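Local coordinates for CocE/NonD family hydrolase (Staphylococcus aureus subsp. aureus COL, PDB 3III), which probably hydrolyses ester or amide bonds as a serine hydrolase of the alpha/beta-hydrolase fold, on a substrate not yet known, at residues E232-A237 and K249-P254; E301-R306 and E310-F315; F316-Y319 and N324-W327; Y363-N368 and A374-A379; T501-K504 and T508-V511. One frame throughout, in Å; residues are numbered along the deposited sequence.

Contact 1: residues E232-A237 and K249-P254; sequences EDLIQA and KQRQVP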
# COMPACT_ATOMS: atom_id res chain seq x y z
N GLU A 232 -5.06 6.83 -20.31
CA GLU A 232 -5.36 8.08 -19.62
C GLU A 232 -4.05 8.77 -19.23
O GLU A 232 -3.18 8.14 -18.68
CB GLU A 232 -6.20 7.80 -18.39
CG GLU A 232 -6.53 9.02 -17.56
CD GLU A 232 -7.40 8.69 -16.34
OE1 GLU A 232 -7.49 7.51 -15.98
OE2 GLU A 232 -7.95 9.67 -15.73
N ASP A 233 -3.96 10.07 -19.48
CA ASP A 233 -2.74 10.83 -19.19
C ASP A 233 -2.77 11.32 -17.73
O ASP A 233 -3.21 12.44 -17.42
CB ASP A 233 -2.60 12.01 -20.15
CG ASP A 233 -1.31 12.77 -19.94
OD1 ASP A 233 -0.59 12.60 -18.93
OD2 ASP A 233 -1.03 13.58 -20.80
N LEU A 234 -2.26 10.48 -16.86
CA LEU A 234 -2.30 10.76 -15.44
C LEU A 234 -1.23 11.74 -15.03
O LEU A 234 -1.33 12.30 -13.99
CB LEU A 234 -2.21 9.45 -14.62
CG LEU A 234 -3.51 8.65 -14.53
CD1 LEU A 234 -3.20 7.20 -14.03
CD2 LEU A 234 -4.59 9.37 -13.70
N ILE A 235 -0.23 11.97 -15.87
CA ILE A 235 0.76 13.04 -15.62
C ILE A 235 -0.00 14.40 -15.69
O ILE A 235 0.06 15.24 -14.80
CB ILE A 235 1.91 12.97 -16.64
CG1 ILE A 235 2.71 11.67 -16.49
CG2 ILE A 235 2.85 14.14 -16.49
CD1 ILE A 235 3.35 11.55 -15.13
N GLN A 236 -0.74 14.58 -16.76
CA GLN A 236 -1.49 15.82 -16.95
C GLN A 236 -2.61 15.95 -15.89
O GLN A 236 -2.88 17.08 -15.41
CB GLN A 236 -2.04 15.94 -18.39
CG GLN A 236 -2.83 17.22 -18.65
CD GLN A 236 -2.04 18.52 -18.37
OE1 GLN A 236 -0.81 18.54 -18.50
NE2 GLN A 236 -2.75 19.62 -18.01
N ALA A 237 -3.22 14.83 -15.48
CA ALA A 237 -4.29 14.85 -14.48
C ALA A 237 -3.72 15.43 -13.17
O ALA A 237 -4.35 16.31 -12.53
CB ALA A 237 -4.95 13.41 -14.25
N LYS A 249 -12.24 12.60 -6.58
CA LYS A 249 -13.26 11.90 -5.80
C LYS A 249 -13.70 10.60 -6.48
O LYS A 249 -14.02 9.64 -5.82
CB LYS A 249 -14.49 12.80 -5.53
CG LYS A 249 -14.19 13.93 -4.51
CD LYS A 249 -15.28 15.02 -4.43
CE LYS A 249 -14.87 16.08 -3.42
NZ LYS A 249 -15.93 17.09 -3.26
N GLN A 250 -13.69 10.57 -7.81
CA GLN A 250 -13.98 9.34 -8.56
C GLN A 250 -12.85 8.31 -8.49
O GLN A 250 -13.04 7.17 -8.98
CB GLN A 250 -14.24 9.67 -10.02
CG GLN A 250 -15.48 10.48 -10.21
CD GLN A 250 -15.67 10.84 -11.64
OE1 GLN A 250 -15.88 9.97 -12.48
NE2 GLN A 250 -15.61 12.14 -11.96
N ARG A 251 -11.72 8.68 -7.87
CA ARG A 251 -10.59 7.75 -7.67
C ARG A 251 -10.31 7.41 -6.20
O ARG A 251 -9.22 6.91 -5.84
CB ARG A 251 -9.30 8.23 -8.35
CG ARG A 251 -9.45 8.70 -9.81
CD ARG A 251 -9.91 7.59 -10.72
NE ARG A 251 -8.84 6.99 -11.53
CZ ARG A 251 -8.40 7.48 -12.69
NH1 ARG A 251 -8.89 8.65 -13.16
NH2 ARG A 251 -7.44 6.86 -13.36
N GLN A 252 -11.32 7.67 -5.38
CA GLN A 252 -11.38 7.25 -4.03
C GLN A 252 -12.45 6.17 -3.93
O GLN A 252 -13.64 6.41 -4.14
CB GLN A 252 -11.73 8.40 -3.09
CG GLN A 252 -11.91 8.02 -1.61
CD GLN A 252 -12.45 9.14 -0.78
OE1 GLN A 252 -13.65 9.36 -0.81
NE2 GLN A 252 -11.59 9.87 -0.04
N VAL A 253 -12.03 4.95 -3.63
CA VAL A 253 -13.00 3.86 -3.55
C VAL A 253 -14.01 4.12 -2.41
O VAL A 253 -13.58 4.44 -1.29
CB VAL A 253 -12.28 2.48 -3.27
CG1 VAL A 253 -13.34 1.33 -3.08
CG2 VAL A 253 -11.24 2.15 -4.37
N PRO A 254 -15.33 3.90 -2.66
CA PRO A 254 -16.36 3.96 -1.58
C PRO A 254 -16.32 2.66 -0.77
O PRO A 254 -17.15 1.77 -0.94
CB PRO A 254 -17.68 4.12 -2.34
CG PRO A 254 -17.46 3.44 -3.65
CD PRO A 254 -15.93 3.60 -3.98

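Contact 2: residues E301-R306 and E310-F315; sequences ESYYAR and ERQKSF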
# COMPACT_ATOMS: atom_id res chain seq x y z
N GLU A 301 8.16 -10.23 -1.26
CA GLU A 301 8.75 -11.30 -0.46
C GLU A 301 7.75 -11.89 0.57
O GLU A 301 7.59 -13.12 0.68
CB GLU A 301 10.02 -10.80 0.20
CG GLU A 301 10.62 -11.80 1.26
CD GLU A 301 11.78 -11.17 1.98
OE1 GLU A 301 12.87 -10.97 1.31
OE2 GLU A 301 11.62 -10.86 3.17
N SER A 302 7.02 -11.03 1.27
CA SER A 302 6.13 -11.49 2.27
C SER A 302 4.87 -12.18 1.63
O SER A 302 4.38 -13.16 2.20
CB SER A 302 5.69 -10.38 3.21
OG SER A 302 6.76 -9.75 3.92
N TYR A 303 4.40 -11.68 0.48
CA TYR A 303 3.26 -12.24 -0.20
C TYR A 303 3.49 -13.71 -0.56
O TYR A 303 2.64 -14.58 -0.33
CB TYR A 303 2.96 -11.44 -1.46
CG TYR A 303 1.83 -12.00 -2.26
CD1 TYR A 303 0.54 -11.94 -1.77
CD2 TYR A 303 2.04 -12.51 -3.54
CE1 TYR A 303 -0.51 -12.42 -2.51
CE2 TYR A 303 0.99 -13.03 -4.29
CZ TYR A 303 -0.30 -12.97 -3.74
OH TYR A 303 -1.37 -13.40 -4.46
N TYR A 304 4.69 -13.98 -1.08
CA TYR A 304 5.05 -15.29 -1.61
C TYR A 304 5.69 -16.19 -0.58
O TYR A 304 5.94 -17.34 -0.87
CB TYR A 304 6.03 -15.10 -2.78
CG TYR A 304 5.33 -14.58 -4.02
CD1 TYR A 304 4.33 -15.31 -4.63
CD2 TYR A 304 5.65 -13.34 -4.55
CE1 TYR A 304 3.64 -14.81 -5.76
CE2 TYR A 304 5.03 -12.86 -5.67
CZ TYR A 304 4.01 -13.58 -6.28
OH TYR A 304 3.41 -13.04 -7.39
N ALA A 305 5.93 -15.69 0.62
CA ALA A 305 6.51 -16.52 1.68
C ALA A 305 5.54 -17.65 1.99
O ALA A 305 4.31 -17.45 2.06
CB ALA A 305 6.73 -15.69 2.98
N ARG A 306 6.08 -18.84 2.20
CA ARG A 306 5.23 -20.02 2.40
C ARG A 306 4.20 -19.83 3.54
O ARG A 306 3.05 -20.22 3.37
CB ARG A 306 6.08 -21.27 2.63
CG ARG A 306 5.28 -22.62 2.73
CD ARG A 306 4.50 -22.91 1.44
NE ARG A 306 3.92 -24.25 1.41
CZ ARG A 306 4.59 -25.36 1.12
NH1 ARG A 306 3.93 -26.54 1.12
NH2 ARG A 306 5.88 -25.31 0.81
N GLU A 310 0.15 -20.13 2.97
CA GLU A 310 -0.66 -21.06 3.69
C GLU A 310 -1.83 -20.30 4.39
O GLU A 310 -2.94 -20.82 4.50
CB GLU A 310 0.14 -21.90 4.71
CG GLU A 310 1.21 -22.84 4.19
CD GLU A 310 0.63 -24.03 3.47
OE1 GLU A 310 -0.47 -24.50 3.90
OE2 GLU A 310 1.24 -24.47 2.50
N ARG A 311 -1.57 -19.07 4.81
CA ARG A 311 -2.61 -18.23 5.44
C ARG A 311 -3.70 -17.89 4.42
O ARG A 311 -4.92 -18.05 4.69
CB ARG A 311 -1.94 -16.97 6.03
CG ARG A 311 -2.90 -15.94 6.68
CD ARG A 311 -2.26 -14.57 6.84
NE ARG A 311 -0.85 -14.63 7.17
CZ ARG A 311 -0.37 -14.81 8.40
NH1 ARG A 311 -1.24 -14.93 9.39
NH2 ARG A 311 0.97 -14.91 8.61
N GLN A 312 -3.27 -17.45 3.25
CA GLN A 312 -4.18 -17.16 2.10
C GLN A 312 -5.03 -18.37 1.78
O GLN A 312 -6.23 -18.25 1.55
CB GLN A 312 -3.41 -16.75 0.85
CG GLN A 312 -2.61 -15.42 0.89
CD GLN A 312 -1.62 -15.31 -0.27
OE1 GLN A 312 -1.96 -15.60 -1.43
NE2 GLN A 312 -0.42 -14.85 0.01
N LYS A 313 -4.38 -19.54 1.76
CA LYS A 313 -5.06 -20.77 1.39
C LYS A 313 -6.07 -21.18 2.48
O LYS A 313 -7.15 -21.65 2.17
CB LYS A 313 -4.03 -21.91 1.12
CG LYS A 313 -4.68 -23.30 0.75
CD LYS A 313 -3.55 -24.35 0.39
CE LYS A 313 -3.54 -25.50 1.36
NZ LYS A 313 -4.94 -26.21 1.50
N SER A 314 -5.74 -20.97 3.75
CA SER A 314 -6.65 -21.32 4.80
C SER A 314 -7.95 -20.46 4.70
O SER A 314 -9.06 -20.98 4.83
CB SER A 314 -5.99 -21.20 6.18
OG SER A 314 -7.01 -21.42 7.18
N PHE A 315 -7.78 -19.18 4.40
CA PHE A 315 -8.89 -18.23 4.22
C PHE A 315 -9.74 -18.64 3.02
O PHE A 315 -10.96 -18.75 3.13
CB PHE A 315 -8.29 -16.84 4.04
CG PHE A 315 -9.26 -15.74 3.69
CD1 PHE A 315 -10.18 -15.26 4.62
CD2 PHE A 315 -9.19 -15.14 2.44
CE1 PHE A 315 -11.03 -14.20 4.28
CE2 PHE A 315 -10.03 -14.09 2.09
CZ PHE A 315 -10.96 -13.61 3.04
O HOH W 1 -0.94 -16.18 -3.79
O HOH W 2 1.13 -26.85 1.27

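Contact 3: residues F316-Y319 and N324-W327; sequences FDFY and NNDW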
# COMPACT_ATOMS: atom_id res chain seq x y z
N PHE A 316 -9.08 -18.95 1.91
CA PHE A 316 -9.82 -19.36 0.71
C PHE A 316 -10.44 -20.76 0.83
O PHE A 316 -11.48 -20.98 0.25
CB PHE A 316 -8.95 -19.28 -0.54
CG PHE A 316 -8.88 -17.91 -1.21
CD1 PHE A 316 -9.62 -16.83 -0.79
CD2 PHE A 316 -8.01 -17.73 -2.30
CE1 PHE A 316 -9.53 -15.57 -1.45
CE2 PHE A 316 -7.96 -16.54 -3.00
CZ PHE A 316 -8.71 -15.44 -2.55
N ASP A 317 -9.82 -21.68 1.56
CA ASP A 317 -10.42 -22.99 1.76
C ASP A 317 -11.72 -22.80 2.54
O ASP A 317 -12.74 -23.48 2.27
CB ASP A 317 -9.51 -23.93 2.57
CG ASP A 317 -8.32 -24.46 1.80
OD1 ASP A 317 -8.24 -24.36 0.55
OD2 ASP A 317 -7.48 -25.04 2.51
N PHE A 318 -11.71 -21.86 3.50
CA PHE A 318 -12.98 -21.59 4.23
C PHE A 318 -14.03 -20.96 3.32
O PHE A 318 -15.17 -21.40 3.31
CB PHE A 318 -12.71 -20.69 5.44
CG PHE A 318 -13.87 -20.56 6.38
CD1 PHE A 318 -14.01 -21.44 7.43
CD2 PHE A 318 -14.80 -19.55 6.22
CE1 PHE A 318 -15.13 -21.35 8.33
CE2 PHE A 318 -15.89 -19.42 7.14
CZ PHE A 318 -16.02 -20.33 8.18
N TYR A 319 -13.67 -19.90 2.59
CA TYR A 319 -14.66 -19.10 1.84
C TYR A 319 -14.96 -19.62 0.44
O TYR A 319 -16.10 -19.46 -0.00
CB TYR A 319 -14.34 -17.57 1.84
CG TYR A 319 -14.55 -16.98 3.20
CD1 TYR A 319 -15.83 -16.84 3.73
CD2 TYR A 319 -13.48 -16.68 4.01
CE1 TYR A 319 -16.03 -16.38 4.99
CE2 TYR A 319 -13.66 -16.22 5.28
CZ TYR A 319 -14.94 -16.07 5.78
OH TYR A 319 -15.14 -15.67 7.08
N ASN A 324 -15.03 -26.49 6.60
CA ASN A 324 -15.17 -26.09 7.98
C ASN A 324 -13.81 -26.23 8.66
O ASN A 324 -13.58 -27.13 9.45
CB ASN A 324 -16.23 -26.94 8.68
CG ASN A 324 -17.68 -26.62 8.19
OD1 ASN A 324 -17.98 -25.49 7.81
ND2 ASN A 324 -18.54 -27.62 8.20
N ASN A 325 -12.89 -25.35 8.30
CA ASN A 325 -11.57 -25.41 8.88
C ASN A 325 -11.60 -24.42 10.05
O ASN A 325 -12.66 -23.93 10.45
CB ASN A 325 -10.47 -25.20 7.81
CG ASN A 325 -10.43 -23.77 7.26
OD1 ASN A 325 -11.12 -22.89 7.77
ND2 ASN A 325 -9.66 -23.57 6.18
N ASP A 326 -10.49 -24.10 10.63
CA ASP A 326 -10.63 -23.24 11.82
C ASP A 326 -10.27 -21.79 11.50
O ASP A 326 -9.77 -21.07 12.37
CB ASP A 326 -9.78 -23.84 12.91
CG ASP A 326 -10.17 -25.25 13.18
OD1 ASP A 326 -11.31 -25.48 13.64
OD2 ASP A 326 -9.42 -26.17 12.82
N TRP A 327 -10.55 -21.37 10.27
CA TRP A 327 -10.09 -20.00 9.84
C TRP A 327 -10.54 -18.91 10.80
O TRP A 327 -9.78 -17.99 11.14
CB TRP A 327 -10.56 -19.61 8.42
CG TRP A 327 -10.29 -18.20 8.20
CD1 TRP A 327 -11.18 -17.20 8.28
CD2 TRP A 327 -9.02 -17.60 8.00
NE1 TRP A 327 -10.55 -15.99 8.14
CE2 TRP A 327 -9.22 -16.22 7.94
CE3 TRP A 327 -7.73 -18.11 7.82
CZ2 TRP A 327 -8.20 -15.34 7.75
CZ3 TRP A 327 -6.71 -17.22 7.63
CH2 TRP A 327 -6.95 -15.84 7.56
O HOH W 3 -8.02 -25.64 5.12

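Contact 4: residues Y363-N368 and A374-A379; sequences YLNAEN and AKISSA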
# COMPACT_ATOMS: atom_id res chain seq x y z
N TYR A 363 4.69 17.23 24.15
CA TYR A 363 4.76 18.63 23.73
C TYR A 363 6.16 19.04 23.29
O TYR A 363 7.14 18.70 23.93
CB TYR A 363 4.27 19.53 24.85
CG TYR A 363 2.85 19.20 25.28
CD1 TYR A 363 1.77 19.71 24.59
CD2 TYR A 363 2.60 18.34 26.33
CE1 TYR A 363 0.45 19.38 24.96
CE2 TYR A 363 1.32 18.00 26.69
CZ TYR A 363 0.26 18.52 26.02
OH TYR A 363 -1.01 18.20 26.40
N LEU A 364 6.23 19.72 22.14
CA LEU A 364 7.50 20.15 21.55
C LEU A 364 7.98 21.41 22.24
O LEU A 364 7.16 22.27 22.56
CB LEU A 364 7.32 20.52 20.08
CG LEU A 364 7.37 19.42 19.06
CD1 LEU A 364 6.25 18.43 19.28
CD2 LEU A 364 7.33 20.06 17.69
N ASN A 365 9.29 21.52 22.43
CA ASN A 365 9.92 22.74 22.95
C ASN A 365 10.99 23.15 21.92
O ASN A 365 12.01 22.46 21.79
CB ASN A 365 10.56 22.48 24.32
CG ASN A 365 11.17 23.73 24.93
OD1 ASN A 365 11.27 24.73 24.25
ND2 ASN A 365 11.46 23.71 26.23
N ALA A 366 10.79 24.28 21.22
CA ALA A 366 11.71 24.79 20.17
C ALA A 366 13.11 25.23 20.69
O ALA A 366 14.09 25.23 19.92
CB ALA A 366 11.06 26.01 19.39
N GLU A 367 13.21 25.54 21.98
CA GLU A 367 14.46 26.05 22.56
C GLU A 367 15.52 25.00 22.78
O GLU A 367 16.71 25.29 22.70
CB GLU A 367 14.22 26.70 23.92
CG GLU A 367 13.17 27.79 23.94
CD GLU A 367 13.31 28.71 25.17
OE1 GLU A 367 12.69 28.42 26.22
OE2 GLU A 367 14.05 29.71 25.08
N ASN A 368 15.08 23.79 23.11
CA ASN A 368 16.02 22.74 23.51
C ASN A 368 15.84 21.38 22.81
O ASN A 368 16.33 20.37 23.31
CB ASN A 368 15.93 22.58 25.04
CG ASN A 368 14.57 22.02 25.49
OD1 ASN A 368 13.73 21.65 24.66
ND2 ASN A 368 14.38 21.93 26.80
N ALA A 374 4.91 17.33 29.90
CA ALA A 374 4.16 18.49 30.34
C ALA A 374 4.11 19.52 29.24
O ALA A 374 5.03 19.56 28.42
CB ALA A 374 4.83 19.11 31.59
N LYS A 375 3.09 20.38 29.25
CA LYS A 375 2.99 21.49 28.30
C LYS A 375 4.11 22.48 28.52
O LYS A 375 4.60 22.62 29.62
CB LYS A 375 1.63 22.22 28.45
CG LYS A 375 0.42 21.29 28.27
CD LYS A 375 -0.88 22.00 27.90
CE LYS A 375 -0.84 22.51 26.41
NZ LYS A 375 -2.08 23.19 25.93
N ILE A 376 4.49 23.20 27.48
CA ILE A 376 5.54 24.19 27.59
C ILE A 376 4.86 25.54 27.76
O ILE A 376 4.03 25.91 26.97
CB ILE A 376 6.48 24.17 26.37
CG1 ILE A 376 7.06 22.75 26.15
CG2 ILE A 376 7.57 25.19 26.57
CD1 ILE A 376 8.05 22.27 27.19
N SER A 377 5.18 26.25 28.82
CA SER A 377 4.36 27.38 29.23
C SER A 377 4.53 28.66 28.43
O SER A 377 3.58 29.46 28.35
CB SER A 377 4.69 27.70 30.66
OG SER A 377 6.06 28.02 30.70
N SER A 378 5.72 28.91 27.88
CA SER A 378 5.96 30.14 27.13
C SER A 378 6.40 29.97 25.64
O SER A 378 7.19 29.07 25.25
CB SER A 378 6.89 31.05 27.93
OG SER A 378 8.21 30.64 27.84
N ALA A 379 5.80 30.83 24.81
CA ALA A 379 5.87 30.75 23.36
C ALA A 379 7.28 31.11 22.92
O ALA A 379 7.81 32.12 23.35
CB ALA A 379 4.84 31.68 22.73

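Contact 5: residues T501-K504 and T508-V511; sequences TLFK and TLEV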
# COMPACT_ATOMS: atom_id res chain seq x y z
N THR A 501 6.18 -0.13 16.35
CA THR A 501 7.58 -0.08 16.77
C THR A 501 7.71 -0.14 18.26
O THR A 501 6.89 0.47 18.98
CB THR A 501 8.21 1.27 16.26
OG1 THR A 501 7.68 1.56 14.96
CG2 THR A 501 9.78 1.22 16.21
N LEU A 502 8.69 -0.91 18.73
CA LEU A 502 9.11 -0.94 20.13
C LEU A 502 10.18 0.12 20.34
O LEU A 502 11.15 0.20 19.52
CB LEU A 502 9.78 -2.29 20.45
CG LEU A 502 10.41 -2.54 21.82
CD1 LEU A 502 9.35 -2.40 22.93
CD2 LEU A 502 11.03 -3.99 21.75
N PHE A 503 10.04 0.90 21.41
CA PHE A 503 11.11 1.76 21.89
C PHE A 503 11.49 1.19 23.24
O PHE A 503 10.68 1.23 24.17
CB PHE A 503 10.63 3.25 21.99
CG PHE A 503 10.33 3.87 20.67
CD1 PHE A 503 11.27 4.70 20.05
CD2 PHE A 503 9.17 3.57 20.00
CE1 PHE A 503 11.01 5.25 18.82
CE2 PHE A 503 8.91 4.12 18.74
CZ PHE A 503 9.82 4.94 18.14
N LYS A 504 12.66 0.58 23.34
CA LYS A 504 13.12 0.01 24.61
C LYS A 504 13.54 1.10 25.57
O LYS A 504 13.87 2.19 25.16
CB LYS A 504 14.30 -0.94 24.40
CG LYS A 504 14.02 -2.18 23.49
CD LYS A 504 15.38 -2.92 23.25
CE LYS A 504 15.19 -4.33 22.73
NZ LYS A 504 16.53 -5.05 22.71
N THR A 508 15.32 6.32 22.05
CA THR A 508 14.76 7.66 21.84
C THR A 508 13.88 7.74 20.62
O THR A 508 14.20 7.18 19.60
CB THR A 508 15.94 8.60 21.64
OG1 THR A 508 16.73 8.55 22.84
CG2 THR A 508 15.49 10.09 21.33
N LEU A 509 12.79 8.48 20.73
CA LEU A 509 11.99 8.84 19.57
C LEU A 509 12.35 10.24 19.22
O LEU A 509 12.49 11.14 20.11
CB LEU A 509 10.49 8.72 19.92
CG LEU A 509 9.49 9.16 18.84
CD1 LEU A 509 8.11 8.43 19.01
CD2 LEU A 509 9.30 10.66 18.81
N GLU A 510 12.51 10.46 17.93
CA GLU A 510 12.87 11.77 17.41
C GLU A 510 11.89 12.18 16.33
O GLU A 510 11.65 11.43 15.38
CB GLU A 510 14.27 11.77 16.84
CG GLU A 510 14.77 13.14 16.37
CD GLU A 510 16.15 13.05 15.72
OE1 GLU A 510 16.46 12.01 15.08
OE2 GLU A 510 16.92 14.01 15.84
N VAL A 511 11.30 13.36 16.51
CA VAL A 511 10.54 14.00 15.47
C VAL A 511 11.49 14.90 14.68
O VAL A 511 12.19 15.70 15.28
CB VAL A 511 9.46 14.92 16.06
CG1 VAL A 511 8.91 15.82 14.95
CG2 VAL A 511 8.38 14.14 16.67

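Contact 1: residues E232-A237 and K249-P254
E232 points CG away from its own backbone nitrogen (chi1 178°) and runs extended from there to R251, whereas R251 folds its chain at chi2 and chi3 to present the end of its guanidinium. The two side chains come from opposite directions and meet as a two-pronged, end-on salt bridge. NH1 of R251 donates to OE2 of E232 at 2.9 Å, almost straight at 178°, in the guanidinium plane and on the syn lone pair. The second prong, from NH2 of R251 to OE1 of E232, is shorter at 2.7 Å but bent to 146°, and it tilts out of both planes. CD2 of L234 lies 3.8 Å from NH2 of R251, a methyl packed obliquely against the guanidinium beside the ion pair. L234 opens the helix 234-240, whose N-cap is D233: OD1 of D233 accepts from N of Q236 at 2.9 Å, met from above the carboxylate plane. The arginine sits in a type I turn from K249 to Q252, just past helix 246-249, so the bridge ties that turn to the start of the earlier helix within the S15-family (X-Pro dipeptidyl-peptidase) region. S136 bonds to OE1 of E232, while R251 also gives NH2 to O of P137 and, weakly, NE to O of W138. Paired charges and these added bonds satisfy a buried arginine, and the two prongs restrain rotation of its guanidinium against the carboxylate.

Contact 2: residues E301-R306 and E310-F315
Helix 306-319 follows helix 299-304 closely in sequence, and the backbones come nearest at R306 and E310, whose CA atoms are 6.1 Å apart and whose O and N join in a helical hydrogen bond of 2.9 Å. Besides that bond, the side chains of the same two residues form a salt bridge: NE of R306 donates to OE2 of E310 at 2.9 Å and 166°, in the guanidinium plane and on the anti lone pair. A water held by NH1 of R306 donates to the same OE2, closing a small ring of bonds on the more exposed side. A305 is the N-cap of helix 306-319, and the i to i+4 pair R306-E310 lies in its first turn. Deeper in the protein, Q312 reaches across to Y303 with its chain extended beyond CG. Its amide lies nearly parallel to the tyrosine ring, 18° between planes, and NE2 of Q312 comes 3.5 Å from CE1 of Y303. The same NE2 gives only a weak bond to O of Y303, bent to 123°. A second water links OE1 of Q312, at 2.6 Å, more weakly to OH of Y303, and N166 bonds to both of these polar ends.

Contact 3: residues F316-Y319 and N324-W327
F318 and W327 form part of the close-packed side of this contact, where the last turn of helix 306-319 meets the loop that follows it. CB of F318 lies 3.8 Å from CB of W327, and the two side chains cross at about a right angle. Next to them CE2 of Y319 approaches CD1 of W327 at 4.0 Å, with the tyrosine ring and the five-membered ring of the indole turned 73° apart. F315 and W291 meet the indole edge-to-face, extending this aromatic cluster toward strand 290-295. The other side is polar and partly hydrated. N325 sets its CG between backbone N and carbonyl carbon (chi1 69°), bringing OD1 to the ring edge of F318, 3.3 Å from CD1. That same OD1 accepts from N of W327 at 3.0 Å, an Asx turn in which the donor stands above the amide plane. A water bridges ND2 of N325, at 2.8 Å, to OD2 of D317; the aspartate is also bonded to Y118 and paired with K313. ND2 of N325 further donates to O of S314. N325 thus uses both ends of its amide, the oxygen bending its own loop and meeting a ring edge whose hydrogens are probably slightly positive, the nitrogen tying that loop to the helix.

Contact 4: residues Y363-N368 and A374-A379
Strands 358-365 and 370-372 form an antiparallel beta hairpin in the C-terminal non-catalytic domain family region, and the loop 374-379, which follows the second strand and leads into strand 380-385, packs beside the end of the first. Y363 and K375 carry one half of the contact. The lysine lays its aliphatic chain over one face of the ring: CG of K375 stands 3.8 Å from the ring centroid of Y363, 18° off the normal, a CH-pi contact displaced toward the hydroxyl-bearing rim. A bend at chi3 (73°) turns the chain across the ring, so that CE of K375 comes back to 3.7 Å from CE1 of Y363. At another part of the ring, O of A374 lies 3.4 Å from CD2 of Y363, approaching obliquely. The other half belongs to I376, which directs its side chain at the strand end. Its CG1 lies 3.6 Å from O of L364, and its CD1 packs 3.8 Å from CB of N365, the two side chains crossing at about a right angle. Just at the end of the strand, OD1 of N365 accepts from N of E367 at 3.1 Å, an Asx turn with the donor above the amide plane. Strand 370-372 joins in through N372, which bonds to the backbone of Y363, while I376 has a backbone bond to G548. With no hydrogen bond between the two segments, shape and dispersion rather than directional bonds hold the loop against the strand, the lysine contributing its methylenes.

Contact 5: residues T501-K504 and T508-V511
F503 and L509 meet at an oblique angle, the phenylalanine turned so that its CE1 corner leads toward the second strand. CE1 of F503 lies 3.7 Å from CB of L509, and the leucine's CD1 comes 4.0 Å from CZ of the ring, so CB and one methyl follow the same end of the aromatic group. L509 carries CG anti to its backbone N (chi1 176°), a placement that takes its branch past this end of the ring. The carbonyl of T508 comes in at the ring edge, near its plane: its O is 3.8 Å from CE1 of F503, where the probably slightly positive ring hydrogens would suit an oxygen. T508 itself bonds through OG1 to T398. The two strands are joined in sequence by a short loop but make no backbone hydrogen bonds to each other here; their nearest CA atoms, of F503 and T508, are 6.9 Å apart. Instead they pair with different partners, F503 with T403 and L509 with Y397. The buried pair therefore spans the step between two antiparallel sheets, from strand 490-503 beside 403-406 to strand 508-514 between 392-398 and 424-432, with F399 and L405 touching both side chains and I429 packing on L509.

Overall arrangement
Contacts 1, 3 and 5 are buried, contact 2 is partly so, and contact 4 lies at the surface, its centre about 36 Å from the centre of the chain. Contacts 2 and 3 share helix 306-319 and touch: S314 and R311 of contact 2 pack on W327 of contact 3. Contacts 4 and 5 belong to the C-terminal beta region, their nearest atoms about 5 Å apart, whereas contact 1 stands apart in the S15-family region. Ion pairs serve contacts 1 and 2, the first enclosed, the second hydrated near the surface. Contact 3 mixes aromatic packing with a water bridge; contacts 4 and 5 depend on apolar and ring contacts, without hydrogen bonds between their segments.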